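ABC transporter, periplasmic solute-binding protein (Rhizobium meliloti, PDB 4WED) probably binds a peptide, nickel or related solute in the periplasm and delivers it to an ABC transporter for uptake. Local coordinates at residues R293-S306 against R483-P495. Residues are numbered along the deposited sequence; the frame is centred on the assembly and turned at random.
Sequences RKAVSIGIDRAAIS and RDNDAIAPLVYVP
Two consecutive helices, 290-299 and 302-310, pack against strand 488-500 of an antiparallel sheet, and Arg302 from the second helix ties all three elements together. Its guanidinium holds Pro490 O side-on: NE is 2.9 Å from that oxygen, in the carbonyl plane, while NH2 reaches the same oxygen from a tilted position. Sharing one acceptor leaves both bonds bent, with N-H...O angles of 142° and 138°. The other end of the group turns back to the first helix, where NH1 makes a nearly straight bond of 2.7 Å to Ser297 O, close to the guanidinium plane, and NH2 meets Ser297 OG. Four bonds to three oxygens thus fix the rotation of the planar group, and Leu491 CD2 lies over one of its faces, offset toward the rim. A bend at chi2 (135°) swings CD and the guanidinium toward Pro490 O. With an alanine here, Pro490 O and Ser297 O would probably lose these donors, and a gap would open between helix and strand. The two helices covering the sheet form the alpha/beta layering of a periplasmic-binding-protein lobe, with the same strand bonded through its backbone to strand 274-279 at Met277 and Leu275. Carbon contacts fill in alongside: Ser297 CB on Ala489 CB at 4.1 Å, Ile300 CG2 on Leu491 CD2 at 4.3 Å, and Val492 CG1 against Ile305 CB at 4.2 Å. Where helix 471-485 ends, Asp486 adopts positive phi in a Schellman motif and its carboxylate crosses the aliphatic part of Lys294, OD2 lying 3.7 Å from CB of that lysine; the Lys294 chain runs on extended, away from the strand. Arg293 passes the same turn edge-on, CB to CB with Asp486 at 4.1 Å, while its NE bonds to Leu287 O.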
loop_
_atom_site.group_PDB
_atom_site.type_symbol
_atom_site.label_atom_id
_atom_site.label_comp_id
_atom_site.label_asym_id
_atom_site.label_seq_id
_atom_site.Cartn_x
_atom_site.Cartn_y
_atom_site.Cartn_z
ATOM N N ARG A 293 -7.763 -12.644 24.237
ATOM C CA ARG A 293 -7.407 -11.857 23.070
ATOM C C ARG A 293 -8.258 -10.561 22.941
ATOM O O ARG A 293 -7.740 -9.460 22.702
ATOM C CB ARG A 293 -7.562 -12.712 21.849
ATOM C CG ARG A 293 -6.518 -13.790 21.751
ATOM C CD ARG A 293 -6.576 -14.432 20.365
ATOM N NE ARG A 293 -6.906 -15.838 20.505
ATOM C CZ ARG A 293 -7.907 -16.469 19.940
ATOM N NH1 ARG A 293 -8.721 -15.877 19.092
ATOM N NH2 ARG A 293 -8.064 -17.750 20.216
ATOM N N LYS A 294 -9.553 -10.703 23.105
ATOM C CA LYS A 294 -10.453 -9.583 22.998
ATOM C C LYS A 294 -10.108 -8.546 24.049
ATOM O O LYS A 294 -10.083 -7.347 23.775
ATOM C CB LYS A 294 -11.875 -10.099 23.232
ATOM C CG LYS A 294 -13.001 -9.111 22.977
ATOM C CD LYS A 294 -14.329 -9.844 23.000
ATOM C CE LYS A 294 -15.483 -8.881 22.948
ATOM N NZ LYS A 294 -16.776 -9.563 23.285
ATOM N N ALA A 295 -9.856 -9.017 25.266
ATOM C CA ALA A 295 -9.569 -8.117 26.345
ATOM C C ALA A 295 -8.315 -7.344 26.010
ATOM O O ALA A 295 -8.271 -6.129 26.182
ATOM C CB ALA A 295 -9.416 -8.860 27.670
ATOM N N VAL A 296 -7.292 -8.044 25.541
ATOM C CA VAL A 296 -6.075 -7.379 25.157
ATOM C C VAL A 296 -6.430 -6.297 24.168
ATOM O O VAL A 296 -6.094 -5.134 24.354
ATOM C CB VAL A 296 -5.070 -8.350 24.551
ATOM C CG1 VAL A 296 -3.954 -7.602 23.867
ATOM C CG2 VAL A 296 -4.504 -9.239 25.643
ATOM N N SER A 297 -7.218 -6.655 23.178
ATOM C CA SER A 297 -7.521 -5.733 22.131
ATOM C C SER A 297 -8.366 -4.503 22.554
ATOM O O SER A 297 -8.113 -3.365 22.118
ATOM C CB SER A 297 -8.222 -6.495 21.014
ATOM O OG SER A 297 -8.781 -5.567 20.145
ATOM N N ILE A 298 -9.389 -4.699 23.368
ATOM C CA ILE A 298 -10.162 -3.526 23.815
ATOM C C ILE A 298 -9.557 -2.838 25.016
ATOM O O ILE A 298 -9.973 -1.740 25.369
ATOM C CB ILE A 298 -11.630 -3.826 24.148
ATOM C CG1 ILE A 298 -11.735 -4.710 25.379
ATOM C CG2 ILE A 298 -12.358 -4.392 22.937
ATOM C CD1 ILE A 298 -13.162 -4.816 25.829
ATOM N N GLY A 299 -8.592 -3.493 25.647
ATOM C CA GLY A 299 -7.796 -2.893 26.728
ATOM C C GLY A 299 -6.790 -1.865 26.238
ATOM O O GLY A 299 -6.211 -1.118 27.020
ATOM N N ILE A 300 -6.598 -1.817 24.930
ATOM C CA ILE A 300 -5.632 -0.932 24.303
ATOM C C ILE A 300 -6.343 0.322 23.829
ATOM O O ILE A 300 -7.537 0.253 23.437
ATOM C CB ILE A 300 -4.999 -1.664 23.117
ATOM C CG1 ILE A 300 -3.968 -2.656 23.651
ATOM C CG2 ILE A 300 -4.359 -0.693 22.137
ATOM C CD1 ILE A 300 -3.468 -3.663 22.611
ATOM N N ASP A 301 -5.625 1.456 23.866
ATOM C CA ASP A 301 -6.108 2.718 23.302
ATOM C C ASP A 301 -5.396 3.096 21.988
ATOM O O ASP A 301 -4.288 3.610 21.984
ATOM C CB ASP A 301 -5.986 3.852 24.293
ATOM C CG ASP A 301 -6.749 5.078 23.857
ATOM O OD1 ASP A 301 -6.541 5.575 22.743
ATOM O OD2 ASP A 301 -7.574 5.561 24.628
ATOM N N ARG A 302 -6.065 2.850 20.879
ATOM C CA ARG A 302 -5.509 3.125 19.572
ATOM C C ARG A 302 -5.251 4.604 19.418
ATOM O O ARG A 302 -4.272 5.007 18.826
ATOM C CB ARG A 302 -6.450 2.616 18.490
ATOM C CG ARG A 302 -6.371 1.118 18.295
ATOM C CD ARG A 302 -7.732 0.480 18.180
ATOM N NE ARG A 302 -7.616 -0.938 17.908
ATOM C CZ ARG A 302 -7.771 -1.891 18.810
ATOM N NH1 ARG A 302 -8.059 -1.591 20.055
ATOM N NH2 ARG A 302 -7.639 -3.153 18.465
ATOM N N ALA A 303 -6.154 5.407 19.952
ATOM C CA ALA A 303 -6.039 6.863 19.902
ATOM C C ALA A 303 -4.767 7.382 20.565
ATOM O O ALA A 303 -4.181 8.341 20.092
ATOM C CB ALA A 303 -7.263 7.502 20.537
ATOM N N ALA A 304 -4.358 6.758 21.657
ATOM C CA ALA A 304 -3.112 7.092 22.338
ATOM C C ALA A 304 -1.926 6.619 21.488
ATOM O O ALA A 304 -0.890 7.270 21.412
ATOM C CB ALA A 304 -3.083 6.421 23.702
ATOM N N ILE A 305 -2.087 5.475 20.834
ATOM C CA ILE A 305 -1.059 5.009 19.880
ATOM C C ILE A 305 -0.858 6.082 18.807
ATOM O O ILE A 305 0.272 6.420 18.433
ATOM C CB ILE A 305 -1.460 3.725 19.139
ATOM C CG1 ILE A 305 -1.876 2.621 20.104
ATOM C CG2 ILE A 305 -0.321 3.234 18.250
ATOM C CD1 ILE A 305 -0.757 1.771 20.599
ATOM N N SER A 306 -1.966 6.621 18.311
ATOM C CA SER A 306 -1.893 7.562 17.222
ATOM C C SER A 306 -1.243 8.848 17.669
ATOM O O SER A 306 -0.475 9.416 16.896
ATOM C CB SER A 306 -3.251 7.864 16.671
ATOM O OG SER A 306 -3.173 9.048 15.903
ATOM N N ARG A 483 -12.648 -11.504 13.158
ATOM C CA ARG A 483 -13.366 -10.665 14.110
ATOM C C ARG A 483 -14.098 -11.468 15.196
ATOM O O ARG A 483 -13.925 -11.185 16.364
ATOM C CB ARG A 483 -14.355 -9.755 13.371
ATOM C CG ARG A 483 -15.191 -8.864 14.276
ATOM C CD ARG A 483 -15.935 -7.781 13.514
ATOM N NE ARG A 483 -16.176 -6.603 14.358
ATOM C CZ ARG A 483 -17.150 -6.490 15.273
ATOM N NH1 ARG A 483 -18.020 -7.485 15.514
ATOM N NH2 ARG A 483 -17.259 -5.357 15.963
ATOM N N ASP A 484 -14.882 -12.473 14.830
ATOM C CA ASP A 484 -15.572 -13.271 15.851
ATOM C C ASP A 484 -14.597 -14.055 16.700
ATOM O O ASP A 484 -14.876 -14.315 17.833
ATOM C CB ASP A 484 -16.569 -14.235 15.240
ATOM C CG ASP A 484 -17.574 -13.539 14.349
ATOM O OD1 ASP A 484 -17.801 -12.302 14.494
ATOM O OD2 ASP A 484 -18.107 -14.223 13.465
ATOM N N ASN A 485 -13.445 -14.429 16.162
ATOM C CA ASN A 485 -12.483 -15.209 16.930
ATOM C C ASN A 485 -11.397 -14.356 17.570
ATOM O O ASN A 485 -10.568 -14.882 18.303
ATOM C CB ASN A 485 -11.833 -16.252 16.047
ATOM C CG ASN A 485 -12.807 -17.293 15.609
ATOM O OD1 ASN A 485 -13.127 -18.165 16.377
ATOM N ND2 ASN A 485 -13.309 -17.193 14.384
ATOM N N ASP A 486 -11.429 -13.043 17.313
ATOM C CA ASP A 486 -10.465 -12.093 17.861
ATOM C C ASP A 486 -9.061 -12.574 17.545
ATOM O O ASP A 486 -8.216 -12.687 18.416
ATOM C CB ASP A 486 -10.677 -11.922 19.374
ATOM C CG ASP A 486 -11.982 -11.187 19.706
ATOM O OD1 ASP A 486 -12.005 -9.941 19.512
ATOM O OD2 ASP A 486 -12.962 -11.849 20.181
ATOM N N ALA A 487 -8.844 -12.887 16.274
ATOM C CA ALA A 487 -7.637 -13.577 15.855
ATOM C C ALA A 487 -6.491 -12.632 15.648
ATOM O O ALA A 487 -5.327 -13.056 15.733
ATOM C CB ALA A 487 -7.884 -14.334 14.591
ATOM N N ILE A 488 -6.826 -11.368 15.388
ATOM C CA ILE A 488 -5.846 -10.305 15.187
ATOM C C ILE A 488 -6.280 -9.050 15.927
ATOM O O ILE A 488 -7.438 -8.946 16.288
ATOM C CB ILE A 488 -5.654 -9.970 13.667
ATOM C CG1 ILE A 488 -6.989 -9.652 12.987
ATOM C CG2 ILE A 488 -4.942 -11.116 12.935
ATOM C CD1 ILE A 488 -6.829 -8.859 11.697
ATOM N N ALA A 489 -5.366 -8.093 16.142
ATOM C CA ALA A 489 -5.744 -6.762 16.714
ATOM C C ALA A 489 -5.203 -5.604 15.861
ATOM O O ALA A 489 -4.102 -5.195 16.055
ATOM C CB ALA A 489 -5.278 -6.636 18.183
ATOM N N PRO A 490 -5.982 -5.118 14.874
ATOM C CA PRO A 490 -5.566 -3.936 14.120
ATOM C C PRO A 490 -5.491 -2.737 15.034
ATOM O O PRO A 490 -6.313 -2.585 15.888
ATOM C CB PRO A 490 -6.676 -3.763 13.082
ATOM C CG PRO A 490 -7.392 -5.068 13.021
ATOM C CD PRO A 490 -7.280 -5.649 14.399
ATOM N N LEU A 491 -4.455 -1.926 14.913
ATOM C CA LEU A 491 -4.253 -0.841 15.865
ATOM C C LEU A 491 -4.607 0.503 15.237
ATOM O O LEU A 491 -5.648 1.051 15.526
ATOM C CB LEU A 491 -2.818 -0.901 16.354
ATOM C CG LEU A 491 -2.495 -2.194 17.096
ATOM C CD1 LEU A 491 -1.045 -2.154 17.525
ATOM C CD2 LEU A 491 -3.388 -2.299 18.319
ATOM N N VAL A 492 -3.806 0.957 14.283
ATOM C CA VAL A 492 -4.052 2.181 13.549
ATOM C C VAL A 492 -3.759 1.975 12.041
ATOM O O VAL A 492 -3.015 1.066 11.653
ATOM C CB VAL A 492 -3.157 3.308 14.051
ATOM C CG1 VAL A 492 -3.545 3.763 15.464
ATOM C CG2 VAL A 492 -1.705 2.865 14.004
ATOM N N TYR A 493 -4.373 2.824 11.220
ATOM C CA TYR A 493 -3.965 3.018 9.862
ATOM C C TYR A 493 -2.805 4.002 9.861
ATOM O O TYR A 493 -2.792 5.037 10.574
ATOM C CB TYR A 493 -5.150 3.489 9.010
ATOM C CG TYR A 493 -6.355 2.557 9.159
ATOM C CD1 TYR A 493 -6.215 1.208 8.920
ATOM C CD2 TYR A 493 -7.596 3.021 9.584
ATOM C CE1 TYR A 493 -7.269 0.339 9.072
ATOM C CE2 TYR A 493 -8.683 2.154 9.752
ATOM C CZ TYR A 493 -8.500 0.807 9.495
ATOM O OH TYR A 493 -9.507 -0.105 9.630
ATOM N N VAL A 494 -1.806 3.671 9.072
ATOM C CA VAL A 494 -0.578 4.468 9.005
ATOM C C VAL A 494 -0.773 5.633 8.026
ATOM O O VAL A 494 -0.854 5.425 6.826
ATOM C CB VAL A 494 0.581 3.578 8.545
ATOM C CG1 VAL A 494 1.879 4.362 8.368
ATOM C CG2 VAL A 494 0.799 2.439 9.542
ATOM N N PRO A 495 -0.829 6.878 8.528
ATOM C CA PRO A 495 -1.207 7.957 7.616
ATOM C C PRO A 495 -0.071 8.350 6.672
ATOM O O PRO A 495 1.090 8.008 6.899
ATOM C CB PRO A 495 -1.495 9.092 8.569
ATOM C CG PRO A 495 -0.426 8.908 9.605
ATOM C CD PRO A 495 -0.195 7.424 9.743
#